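Beta-lactamase (Klebsiella pneumoniae, PDB 6M5P) probably catalyses the hydrolysis of beta-lactams to substituted beta-amino acids, as a class C enzyme associated with antibiotic resistance. Local coordinates at residues Leu125-Asp130 against Ser157-Gly162. The protein carries 1 engineered substitution. Sequence-based numbering, arbitrary orientation.
Sequences LFMPED and SNIGTG. With MER ((4R,5S)-3-{[(3S,5S)-5-(dimethylcarbamoyl)pyrrolidin-3-yl]sulfanyl}-5-[(2S,3R)-3-hydroxy-1-oxobutan-2-yl]-4-methyl-4,5-d ihydro-1H-pyrrole-2-carboxylic acid), chain B.
One wall of the active-site pocket forms where L125 and F126 meet N158, next to the bound meropenem-derived ligand. The two segments join through a backbone bond: N158 N, in the first turn of helix 158-171, donates to L125 O at 2.7 Å. The amide of N158 splits its duties. ND2 donates to the ligand hydroxyl O8 at 2.9 Å in a nearly straight bond (168°), and also to a water that M127 N holds from the other segment at 3.0 Å; OD1 accepts from K74 NZ, so both ends of the amide are held against flipping. N158 is the asparagine of the class C Tyr-X-Asn motif, with F156, probably the engineered substitution, at the tyrosine position. F126 lies alongside N158, ring and amide planes 82° apart, CD1 3.7 Å from ND2. L125, with CG anti to its own N (chi1 177°), sets CG over the centre of one face of that ring and sends CD1 to 3.7 Å from ligand N10. Farther from the ligand, I159 CD1 packs 3.7 Å from F126 O, while S157 OG N-caps the helix, accepting from G160 N and also bonded to Q124 O.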
ATOM      1  N   LEU A 125     -12.337   9.982  -5.699  1.00 10.11           N
ATOM      2  CA  LEU A 125     -10.947   9.763  -5.304  1.00 11.38           C
ATOM      3  C   LEU A 125     -10.519  10.708  -4.187  1.00 11.39           C
ATOM      4  O   LEU A 125      -9.985  10.269  -3.160  1.00 11.83           O
ATOM      5  CB  LEU A 125     -10.026   9.899  -6.520  1.00 12.32           C
ATOM      6  CG  LEU A 125      -8.526   9.775  -6.240  1.00 12.41           C
ATOM      7  CD1 LEU A 125      -8.192   8.456  -5.550  1.00 13.07           C
ATOM      8  CD2 LEU A 125      -7.777   9.880  -7.559  1.00 15.14           C
ATOM      9  N   PHE A 126     -10.726  12.005  -4.364  1.00 11.85           N
ATOM     10  CA  PHE A 126     -10.112  12.995  -3.491  1.00 14.44           C
ATOM     11  C   PHE A 126     -11.116  13.597  -2.521  1.00 13.66           C
ATOM     12  O   PHE A 126     -12.240  13.951  -2.901  1.00 15.19           O
ATOM     13  CB  PHE A 126      -9.451  14.114  -4.299  1.00 16.49           C
ATOM     14  CG  PHE A 126      -8.224  13.673  -5.042  1.00 15.77           C
ATOM     15  CD1 PHE A 126      -7.089  13.268  -4.362  1.00 18.85           C
ATOM     16  CD2 PHE A 126      -8.212  13.652  -6.423  1.00 15.08           C
ATOM     17  CE1 PHE A 126      -5.961  12.862  -5.045  1.00 18.85           C
ATOM     18  CE2 PHE A 126      -7.088  13.245  -7.122  1.00 17.50           C
ATOM     19  CZ  PHE A 126      -5.957  12.841  -6.428  1.00 17.82           C
ATOM     20  N   MET A 127     -10.684  13.737  -1.276  1.00 14.37           N
ATOM     21  CA  MET A 127     -11.456  14.487  -0.303  1.00 14.66           C
ATOM     22  C   MET A 127     -11.586  15.934  -0.769  1.00 17.94           C
ATOM     23  O   MET A 127     -10.587  16.540  -1.181  1.00 17.22           O
ATOM     24  CB  MET A 127     -10.715  14.461   1.032  1.00 15.39           C
ATOM     25  CG  MET A 127     -11.458  15.152   2.157  1.00 17.57           C
ATOM     26  SD  MET A 127     -12.824  14.153   2.765  1.00 18.19           S
ATOM     27  CE  MET A 127     -11.951  12.796   3.539  1.00 18.15           C
ATOM     28  N   PRO A 128     -12.782  16.518  -0.734  1.00 17.01           N
ATOM     29  CA  PRO A 128     -12.912  17.944  -1.064  1.00 18.66           C
ATOM     30  C   PRO A 128     -12.025  18.806  -0.172  1.00 18.50           C
ATOM     31  O   PRO A 128     -11.942  18.596   1.039  1.00 18.50           O
ATOM     32  CB  PRO A 128     -14.396  18.225  -0.820  1.00 19.51           C
ATOM     33  CG  PRO A 128     -15.060  16.904  -1.018  1.00 19.18           C
ATOM     34  CD  PRO A 128     -14.085  15.873  -0.507  1.00 16.61           C
ATOM     35  N   GLU A 129     -11.366  19.795  -0.787  1.00 22.74           N
ATOM     36  CA  GLU A 129     -10.334  20.558  -0.092  1.00 25.04           C
ATOM     37  C   GLU A 129     -10.881  21.409   1.049  1.00 26.46           C
ATOM     38  O   GLU A 129     -10.128  21.745   1.969  1.00 25.69           O
ATOM     39  CB  GLU A 129      -9.558  21.435  -1.080  1.00 29.68           C
ATOM     40  N   ASP A 130     -12.159  21.765   1.019  1.00 24.30           N
ATOM     41  CA  ASP A 130     -12.722  22.626   2.050  1.00 23.18           C
ATOM     42  C   ASP A 130     -13.209  21.866   3.279  1.00 23.58           C
ATOM     43  O   ASP A 130     -13.702  22.493   4.222  1.00 23.91           O
ATOM     44  CB  ASP A 130     -13.845  23.502   1.477  1.00 27.35           C
ATOM     45  CG  ASP A 130     -15.046  22.698   1.035  1.00 24.95           C
ATOM     46  OD1 ASP A 130     -14.865  21.594   0.470  1.00 26.69           O
ATOM     47  OD2 ASP A 130     -16.182  23.174   1.248  1.00 31.59           O
ATOM     48  N   SER A 157     -10.649   5.396  -4.159  1.00  9.58           N
ATOM     49  CA  SER A 157     -11.161   6.460  -3.306  1.00  9.66           C
ATOM     50  C   SER A 157     -10.303   6.643  -2.063  1.00 10.58           C
ATOM     51  O   SER A 157     -10.149   5.706  -1.275  1.00 11.35           O
ATOM     52  CB  SER A 157     -12.608   6.174  -2.904  1.00  9.01           C
ATOM     53  OG  SER A 157     -13.094   7.219  -2.080  1.00  9.04           O
ATOM     54  N   ASN A 158      -9.786   7.858  -1.863  1.00  9.00           N
ATOM     55  CA  ASN A 158      -9.171   8.175  -0.579  1.00  8.81           C
ATOM     56  C   ASN A 158     -10.220   8.312   0.515  1.00  9.75           C
ATOM     57  O   ASN A 158      -9.954   7.961   1.672  1.00  9.83           O
ATOM     58  CB  ASN A 158      -8.360   9.464  -0.667  1.00  9.63           C
ATOM     59  CG  ASN A 158      -7.161   9.342  -1.582  1.00  9.98           C
ATOM     60  OD1 ASN A 158      -6.752   8.246  -1.960  1.00 10.56           O
ATOM     61  ND2 ASN A 158      -6.569  10.480  -1.923  1.00 11.67           N
ATOM     62  N   ILE A 159     -11.411   8.820   0.177  1.00  9.42           N
ATOM     63  CA  ILE A 159     -12.473   8.972   1.173  1.00  9.34           C
ATOM     64  C   ILE A 159     -12.914   7.612   1.688  1.00  9.01           C
ATOM     65  O   ILE A 159     -13.039   7.401   2.900  1.00  8.96           O
ATOM     66  CB  ILE A 159     -13.667   9.746   0.589  1.00  9.40           C
ATOM     67  CG1 ILE A 159     -13.213  11.027  -0.104  1.00 10.62           C
ATOM     68  CG2 ILE A 159     -14.669  10.067   1.687  1.00 10.49           C
ATOM     69  CD1 ILE A 159     -14.360  11.769  -0.766  1.00 12.13           C
ATOM     70  N   GLY A 160     -13.152   6.673   0.772  1.00  8.33           N
ATOM     71  CA  GLY A 160     -13.546   5.335   1.184  1.00  9.55           C
ATOM     72  C   GLY A 160     -12.511   4.672   2.075  1.00  8.35           C
ATOM     73  O   GLY A 160     -12.853   4.080   3.098  1.00  9.72           O
ATOM     74  N   THR A 161     -11.226   4.788   1.715  1.00  9.56           N
ATOM     75  CA  THR A 161     -10.193   4.210   2.573  1.00  8.96           C
ATOM     76  C   THR A 161     -10.190   4.884   3.936  1.00  8.25           C
ATOM     77  O   THR A 161      -9.959   4.230   4.966  1.00  9.21           O
ATOM     78  CB  THR A 161      -8.815   4.336   1.928  1.00  9.33           C
ATOM     79  OG1 THR A 161      -8.863   3.852   0.585  1.00 12.19           O
ATOM     80  CG2 THR A 161      -7.802   3.499   2.707  1.00 11.75           C
ATOM     81  N   GLY A 162     -10.441   6.194   3.956  1.00  9.40           N
ATOM     82  CA  GLY A 162     -10.565   6.897   5.222  1.00  9.53           C
ATOM     83  C   GLY A 162     -11.635   6.297   6.110  1.00  9.80           C
ATOM     84  O   GLY A 162     -11.409   6.050   7.299  1.00  9.97           O
TER
HETATM   85  C1  MER B 401      -2.169   7.020  -4.749  1.00 25.07           C
HETATM   86  C2  MER B 401      -4.175   5.987  -6.756  1.00 21.14           C
HETATM   87  C3  MER B 401      -3.140   8.309  -4.654  1.00 15.39           C
HETATM   88  C4  MER B 401      -4.341   7.932  -5.350  1.00 16.65           C
HETATM   89  C5  MER B 401      -4.879   5.671  -5.465  1.00 19.44           C
HETATM   90  O6  MER B 401      -1.055   6.875  -4.383  1.00 15.92           O
HETATM   91  C7  MER B 401      -3.576   8.849  -3.263  1.00 14.50           C
HETATM   92  O8  MER B 401      -4.173  10.078  -3.505  1.00 14.98           O
HETATM   93  C9  MER B 401      -2.398   9.045  -2.276  1.00 15.87           C
HETATM   94  N10 MER B 401      -5.044   6.756  -4.668  1.00 16.13           N
HETATM   95  C11 MER B 401      -5.061   4.288  -4.927  1.00 19.61           C
HETATM   96  O12 MER B 401      -4.157   3.440  -5.083  1.00 26.38           O
HETATM   97  O13 MER B 401      -6.113   3.968  -4.312  1.00 19.50           O
HETATM   98  S14 MER B 401      -4.848   5.012  -8.182  1.00 29.54           S
HETATM   99  C15 MER B 401      -3.971   3.600  -8.696  1.00 27.94           C
HETATM  100  C16 MER B 401      -3.457   2.524  -7.657  1.00 32.69           C
HETATM  101  C17 MER B 401      -3.076   1.566  -8.529  1.00 30.24           C
HETATM  102  C18 MER B 401      -4.156   7.370  -6.856  1.00 19.71           C
HETATM  103  N19 MER B 401      -4.395   1.402  -9.496  1.00 31.56           N
HETATM  104  C20 MER B 401      -2.928   7.978  -7.616  1.00 22.69           C
HETATM  105  C21 MER B 401      -4.877   2.660  -9.624  1.00 31.06           C
HETATM  106  C22 MER B 401      -2.500   0.246  -7.989  1.00 31.22           C
HETATM  107  N23 MER B 401      -1.571  -0.507  -8.896  1.00 34.46           N
HETATM  108  O24 MER B 401      -2.705  -0.221  -6.920  1.00 28.89           O
HETATM  109  C25 MER B 401      -1.308   0.072 -10.209  1.00 31.74           C
HETATM  110  C26 MER B 401      -0.968  -1.762  -8.486  1.00 26.95           C
HETATM  111  O   HOH W   1      -7.893  12.956  -0.600  1.00 14.32           O